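PDB 6V3Q: metallo-beta-lactamase FIM-1 from Pseudomonas aeruginosa, which hydrolyses beta-lactam antibiotics with zinc as cofactor, opening the lactam ring to give a substituted beta-amino acid. Local coordinates for the interface of chains A and B. Numbering follows the deposited sequence. Chains: chain A/B, Metallo-beta-lactamase FIM-1.

Contact 1: the interface of chains A and B. Residues chain A 168-169, 206-208; chain B 4, 29-31.
B:Trp31 lays one face of its indole against A:Gly207 and A:Pro208. The pyrrolidine of A:Pro208 meets the indole at about a right angle. Its CD stands over the six-membered ring, 3.3 Å from the centroid, in a CH-pi contact. A:Gly207 CA covers the same face nearer the rim, 3.5 Å from B:Trp31 CG. At the indole edge, NE1 of B:Trp31 donates a hydrogen bond to the backbone O of A:Ser169 at 3.1 Å. The bond is nearly straight, 162° at the hydrogen, and the oxygen lies in the ring plane. Face packing and edge bond together should limit the ring's rotation. B:Trp31 CG lies beside its own backbone N (chi1 -78°), which points the indole between two segments of chain A. A:Pro168 CB closes the rim at B:Trp31 CD1, 3.7 Å away. One water joins A:Ser169 O to B:Glu29 O. A:His206 CB packs on the backbone O of B:Asn30. B:Gln4 is poorly ordered, and its bond to A:Gly207 O is weak. B:Trp31 sits in L3, the hairpin loop beside the active site of B1 enzymes, between strands 19-27 and 33-43. It enters chain A between the segment after A:Cys164, a zinc-site residue oxidised to the sulfonic acid here, and the loop after strand 201-203. The enzyme is in the mono-zinc form. By family, A:His206 belongs to the second zinc site, which puts the indole near the partner's active site.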
loop_
_atom_site.group_PDB
_atom_site.type_symbol
_atom_site.label_atom_id
_atom_site.label_comp_id
_atom_site.label_asym_id
_atom_site.label_seq_id
_atom_site.Cartn_x
_atom_site.Cartn_y
_atom_site.Cartn_z
ATOM N N PRO A 168 3.774 9.716 10.234
ATOM C CA PRO A 168 3.394 10.504 9.055
ATOM C C PRO A 168 2.267 11.473 9.376
ATOM O O PRO A 168 1.464 11.249 10.285
ATOM C CB PRO A 168 2.941 9.441 8.046
ATOM C CG PRO A 168 3.567 8.166 8.522
ATOM C CD PRO A 168 3.616 8.268 10.012
ATOM N N SER A 169 2.217 12.566 8.617
ATOM C CA SER A 169 1.138 13.529 8.788
ATOM C C SER A 169 -0.198 12.884 8.440
ATOM O O SER A 169 -0.305 12.117 7.481
ATOM C CB SER A 169 1.378 14.758 7.914
ATOM O OG SER A 169 1.133 14.462 6.551
ATOM N N HIS A 206 7.466 7.843 6.337
ATOM C CA HIS A 206 6.403 7.628 5.367
ATOM C C HIS A 206 5.704 8.942 5.055
ATOM O O HIS A 206 5.421 9.737 5.958
ATOM C CB HIS A 206 5.388 6.613 5.888
ATOM C CG HIS A 206 6.012 5.364 6.420
ATOM N ND1 HIS A 206 6.923 4.625 5.697
ATOM C CD2 HIS A 206 5.863 4.726 7.604
ATOM C CE1 HIS A 206 7.306 3.582 6.412
ATOM N NE2 HIS A 206 6.678 3.620 7.573
ATOM N N GLY A 207 5.431 9.167 3.773
ATOM C CA GLY A 207 4.670 10.320 3.360
ATOM C C GLY A 207 5.488 11.591 3.286
ATOM O O GLY A 207 6.717 11.583 3.415
ATOM N N PRO A 208 4.808 12.717 3.091
ATOM C CA PRO A 208 5.511 13.964 2.781
ATOM C C PRO A 208 6.161 14.608 3.993
ATOM O O PRO A 208 5.717 14.453 5.133
ATOM C CB PRO A 208 4.397 14.856 2.223
ATOM C CG PRO A 208 3.174 14.383 2.929
ATOM C CD PRO A 208 3.345 12.893 3.092
ATOM N N GLN B 4 4.591 12.775 -4.002
ATOM C CA GLN B 4 3.813 11.742 -3.330
ATOM C C GLN B 4 2.381 12.226 -3.143
ATOM O O GLN B 4 2.055 12.797 -2.094
ATOM C CB GLN B 4 4.419 11.389 -1.971
ATOM C CG GLN B 4 5.873 10.961 -1.996
ATOM C CD GLN B 4 6.368 10.573 -0.618
ATOM O OE1 GLN B 4 6.060 9.492 -0.116
ATOM N NE2 GLN B 4 7.128 11.462 0.008
ATOM N N GLU B 29 -2.580 5.010 5.992
ATOM C CA GLU B 29 -1.934 5.896 6.958
ATOM C C GLU B 29 -0.420 5.931 6.783
ATOM O O GLU B 29 0.207 6.955 7.072
ATOM C CB GLU B 29 -2.298 5.487 8.385
ATOM C CG GLU B 29 -3.502 6.227 8.941
ATOM C CD GLU B 29 -3.524 6.245 10.456
ATOM O OE1 GLU B 29 -4.624 6.355 11.033
ATOM O OE2 GLU B 29 -2.440 6.157 11.071
ATOM N N ASN B 30 0.186 4.841 6.315
ATOM C CA ASN B 30 1.606 4.871 5.984
ATOM C C ASN B 30 1.870 5.532 4.638
ATOM O O ASN B 30 2.989 5.437 4.120
ATOM C CB ASN B 30 2.194 3.455 6.003
ATOM C CG ASN B 30 1.477 2.504 5.060
ATOM O OD1 ASN B 30 0.745 2.920 4.160
ATOM N ND2 ASN B 30 1.696 1.211 5.260
ATOM N N TRP B 31 0.859 6.187 4.068
ATOM C CA TRP B 31 0.891 6.850 2.769
ATOM C C TRP B 31 1.133 5.889 1.617
ATOM O O TRP B 31 1.462 6.330 0.509
ATOM C CB TRP B 31 1.917 7.985 2.741
ATOM C CG TRP B 31 1.388 9.190 3.421
ATOM C CD1 TRP B 31 1.268 9.386 4.764
ATOM C CD2 TRP B 31 0.871 10.366 2.793
ATOM N NE1 TRP B 31 0.719 10.621 5.013
ATOM C CE2 TRP B 31 0.465 11.242 3.818
ATOM C CE3 TRP B 31 0.719 10.767 1.463
ATOM C CZ2 TRP B 31 -0.084 12.493 3.556
ATOM C CZ3 TRP B 31 0.175 12.010 1.204
ATOM C CH2 TRP B 31 -0.219 12.859 2.245
HETATM O O HOH W 1 -1.339 9.213 7.731
#

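Contact 2: the interface of chains A and B. Residues chain A 30, 32-35; chain B 28, 30, 32-34.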
loop_
_atom_site.group_PDB
_atom_site.type_symbol
_atom_site.label_atom_id
_atom_site.label_comp_id
_atom_site.label_asym_id
_atom_site.label_seq_id
_atom_site.Cartn_x
_atom_site.Cartn_y
_atom_site.Cartn_z
ATOM N N ASN A 30 -1.245 -7.605 -1.885
ATOM C CA ASN A 30 -2.437 -7.040 -2.505
ATOM C C ASN A 30 -2.101 -6.100 -3.656
ATOM O O ASN A 30 -2.984 -5.373 -4.125
ATOM C CB ASN A 30 -3.296 -6.315 -1.463
ATOM C CG ASN A 30 -2.541 -5.217 -0.732
ATOM O OD1 ASN A 30 -1.501 -4.739 -1.189
ATOM N ND2 ASN A 30 -3.073 -4.803 0.410
ATOM N N GLY A 32 -0.512 -3.401 -3.672
ATOM C CA GLY A 32 -0.241 -2.038 -3.288
ATOM C C GLY A 32 1.235 -1.829 -3.033
ATOM O O GLY A 32 2.056 -2.740 -3.136
ATOM N N HIS A 33 1.578 -0.590 -2.699
ATOM C CA HIS A 33 2.948 -0.245 -2.355
ATOM C C HIS A 33 2.944 0.546 -1.057
ATOM O O HIS A 33 1.986 1.258 -0.754
ATOM C CB HIS A 33 3.632 0.574 -3.464
ATOM C CG HIS A 33 3.846 -0.177 -4.743
ATOM N ND1 HIS A 33 2.900 -0.228 -5.745
ATOM C CD2 HIS A 33 4.905 -0.893 -5.190
ATOM C CE1 HIS A 33 3.365 -0.949 -6.750
ATOM N NE2 HIS A 33 4.579 -1.367 -6.437
ATOM N N VAL A 34 4.021 0.409 -0.288
ATOM C CA VAL A 34 4.252 1.201 0.913
ATOM C C VAL A 34 5.548 1.973 0.716
ATOM O O VAL A 34 6.571 1.370 0.383
ATOM C CB VAL A 34 4.319 0.344 2.193
ATOM C CG1 VAL A 34 2.960 -0.257 2.501
ATOM C CG2 VAL A 34 5.357 -0.764 2.076
ATOM N N PRO A 35 5.555 3.293 0.872
ATOM C CA PRO A 35 6.775 4.068 0.643
ATOM C C PRO A 35 7.657 4.166 1.881
ATOM O O PRO A 35 7.216 3.978 3.016
ATOM C CB PRO A 35 6.231 5.451 0.259
ATOM C CG PRO A 35 4.972 5.560 1.045
ATOM C CD PRO A 35 4.386 4.165 1.096
ATOM N N MET B 28 -3.608 4.991 2.487
ATOM C CA MET B 28 -3.398 4.395 3.798
ATOM C C MET B 28 -2.676 5.377 4.711
ATOM O O MET B 28 -2.209 6.434 4.280
ATOM C CB MET B 28 -2.598 3.095 3.679
ATOM C CG MET B 28 -3.277 2.026 2.841
ATOM S SD MET B 28 -2.452 0.429 2.988
ATOM C CE MET B 28 -0.870 0.782 2.236
ATOM N N ASN B 30 0.186 4.841 6.315
ATOM C CA ASN B 30 1.606 4.871 5.984
ATOM C C ASN B 30 1.870 5.532 4.638
ATOM O O ASN B 30 2.989 5.437 4.120
ATOM C CB ASN B 30 2.194 3.455 6.003
ATOM C CG ASN B 30 1.477 2.504 5.060
ATOM O OD1 ASN B 30 0.745 2.920 4.160
ATOM N ND2 ASN B 30 1.696 1.211 5.260
ATOM N N GLY B 32 0.970 4.593 1.841
ATOM C CA GLY B 32 0.876 3.653 0.753
ATOM C C GLY B 32 -0.487 3.727 0.094
ATOM O O GLY B 32 -1.368 4.496 0.478
ATOM N N HIS B 33 -0.659 2.901 -0.933
ATOM C CA HIS B 33 -1.915 2.834 -1.664
ATOM C C HIS B 33 -2.274 1.374 -1.892
ATOM O O HIS B 33 -1.389 0.539 -2.092
ATOM C CB HIS B 33 -1.827 3.577 -3.008
ATOM C CG HIS B 33 -1.942 5.068 -2.894
ATOM N ND1 HIS B 33 -0.851 5.908 -2.961
ATOM C CD2 HIS B 33 -3.023 5.869 -2.738
ATOM C CE1 HIS B 33 -1.254 7.161 -2.842
ATOM N NE2 HIS B 33 -2.568 7.165 -2.704
ATOM N N VAL B 34 -3.566 1.070 -1.853
ATOM C CA VAL B 34 -4.079 -0.274 -2.086
ATOM C C VAL B 34 -5.022 -0.228 -3.283
ATOM O O VAL B 34 -6.036 0.474 -3.244
ATOM C CB VAL B 34 -4.799 -0.850 -0.855
ATOM C CG1 VAL B 34 -5.640 -2.057 -1.246
ATOM C CG2 VAL B 34 -3.790 -1.241 0.203
#
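A short antiparallel beta bridge joins the two chains where the L3 hairpin of each runs into strand 33-43. A:His33 pairs with B:His33 across the two-fold axis. A:His33 N donates to B:His33 O at 3.2 Å, and B:His33 N donates back to A:His33 O at 3.1 Å. The pair is mutual, so the same residue gives and takes on both sides. Beside the bridge, a methyl of each Val34 meets the ND2 of the partner's Asn30. In each chain Asn30 has CG in the position between backbone N and carbonyl carbon (chi1 57°). This places OD1 to accept the N-H of Gly32 in its own chain, at 2.9 Å from B:Asn30 OD1 to B:Gly32 N. In chain B the donor stands above the carbonyl plane; in chain A it is tilted from it. The bond would brace the turn and leaves ND2 facing the partner's valine. B:Asn30 ND2 lies 3.4 Å from A:Val34 CG1, and A:Asn30 ND2 lies 3.6 Å from B:Val34 CG2. The two valines differ in rotation, with chi1 -68° in chain A and 164° in chain B. The touching methyl still lies beside the valine's own backbone N in both, though it is named differently. A:Pro35 rests its ring edge on the backbone of B:Gly32, with CD 3.6 Å from CA. B:Met28 brings its terminal methyl CE to 4.0 Å from A:Val34 CG1.

Contact 3: the interface of chains A and B. Residues chain A 167-168, 170-173; chain B 29.
The carboxylate of B:Glu29 reaches the backbone of A:Thr172 and A:Ser173. Chain A hides 113 Å² of B:Glu29, the highest value in this contact. A:Thr172 N lies between the two carboxylate oxygens, 3.0 Å from B:Glu29 OE1 and 3.1 Å from OE2. Both hydrogen bonds are weak, as expected for one N-H shared by two acceptors. OE2 also takes weak bonds from the backbone N and the hydroxyl OG of A:Ser173. The hydroxyl of A:Thr172 faces OE1, but it is modelled too close, so that bond is doubtful. The side chain of B:Glu29 is extended beyond CG, which carries its carboxylate out to this loop. Opposite charges lie near each other without contact. A:Arg167 NH1 is 4.1 Å from B:Glu29 OE2, and the guanidinium and carboxylate planes are 41° apart. The two may attract each other, but they form no salt bridge here. A:Arg167 is instead tied within its own chain, where NE donates to the backbone O of A:Ser173 at 3.0 Å. A:Pro168 CD lies 3.6 Å above one face of the A:Arg167 guanidinium. Van der Waals contact across the interface is slight, with A:Ser171 CA 3.9 Å from B:Glu29 CD. The receiving segment lies between strand 159-161 and helix 185-195, shortly after the oxidised A:Cys164. In B1 relatives the position of A:Arg167 is often a lysine that binds the substrate carboxylate, and A:Arg167 may do the same.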
loop_
_atom_site.group_PDB
_atom_site.type_symbol
_atom_site.label_atom_id
_atom_site.label_comp_id
_atom_site.label_asym_id
_atom_site.label_seq_id
_atom_site.Cartn_x
_atom_site.Cartn_y
_atom_site.Cartn_z
ATOM N N ARG A 167 5.680 10.035 13.287
ATOM C CA ARG A 167 4.587 9.452 12.528
ATOM C C ARG A 167 4.241 10.325 11.324
ATOM O O ARG A 167 4.413 11.545 11.364
ATOM C CB ARG A 167 3.360 9.282 13.417
ATOM C CG ARG A 167 3.519 8.190 14.461
ATOM C CD ARG A 167 3.793 6.855 13.793
ATOM N NE ARG A 167 2.602 6.320 13.138
ATOM C CZ ARG A 167 2.627 5.430 12.150
ATOM N NH1 ARG A 167 1.494 4.998 11.614
ATOM N NH2 ARG A 167 3.786 4.980 11.686
ATOM N N PRO A 168 3.774 9.716 10.234
ATOM C CA PRO A 168 3.394 10.504 9.055
ATOM C C PRO A 168 2.267 11.473 9.376
ATOM O O PRO A 168 1.464 11.249 10.285
ATOM C CB PRO A 168 2.941 9.441 8.046
ATOM C CG PRO A 168 3.567 8.166 8.522
ATOM C CD PRO A 168 3.616 8.268 10.012
ATOM N N GLY A 170 -1.222 13.199 9.229
ATOM C CA GLY A 170 -2.517 12.573 9.082
ATOM C C GLY A 170 -2.676 11.275 9.838
ATOM O O GLY A 170 -3.756 10.670 9.781
ATOM N N SER A 171 -1.643 10.832 10.547
ATOM C CA SER A 171 -1.717 9.572 11.268
ATOM C C SER A 171 -2.664 9.686 12.454
ATOM O O SER A 171 -2.694 10.705 13.151
ATOM C CB SER A 171 -0.329 9.154 11.746
ATOM O OG SER A 171 0.589 9.150 10.666
ATOM N N THR A 172 -3.449 8.632 12.672
ATOM C CA THR A 172 -4.294 8.521 13.850
ATOM C C THR A 172 -3.879 7.374 14.762
ATOM O O THR A 172 -4.566 7.112 15.755
ATOM C CB THR A 172 -5.769 8.354 13.449
ATOM O OG1 THR A 172 -5.951 7.107 12.766
ATOM C CG2 THR A 172 -6.218 9.496 12.541
ATOM N N SER A 173 -2.777 6.688 14.460
ATOM C CA SER A 173 -2.260 5.609 15.290
ATOM C C SER A 173 -0.739 5.618 15.213
ATOM O O SER A 173 -0.142 6.286 14.364
ATOM C CB SER A 173 -2.814 4.243 14.859
ATOM O OG SER A 173 -2.257 3.828 13.623
ATOM N N GLU B 29 -2.580 5.010 5.992
ATOM C CA GLU B 29 -1.934 5.896 6.958
ATOM C C GLU B 29 -0.420 5.931 6.783
ATOM O O GLU B 29 0.207 6.955 7.072
ATOM C CB GLU B 29 -2.298 5.487 8.385
ATOM C CG GLU B 29 -3.502 6.227 8.941
ATOM C CD GLU B 29 -3.524 6.245 10.456
ATOM O OE1 GLU B 29 -4.624 6.355 11.033
ATOM O OE2 GLU B 29 -2.440 6.157 11.071
#

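The three contacts form one continuous patch. Centres of C-alpha atoms lie about 10 Å apart for contacts 1 and 2, 7 Å for contacts 1 and 3, and 14 Å for contacts 2 and 3. Contact 1 links the others, sharing B:Asn30 with contact 2 and A:Pro168 and B:Glu29 with contact 3. The L3 loop between strands 19-27 and 33-43 of chain B serves all three. The strand that follows it pairs with its twin at the two-fold axis, and the loop reaches the partner's active-site loops. The enzyme is a monomer, so this dimer may arise from crystal packing.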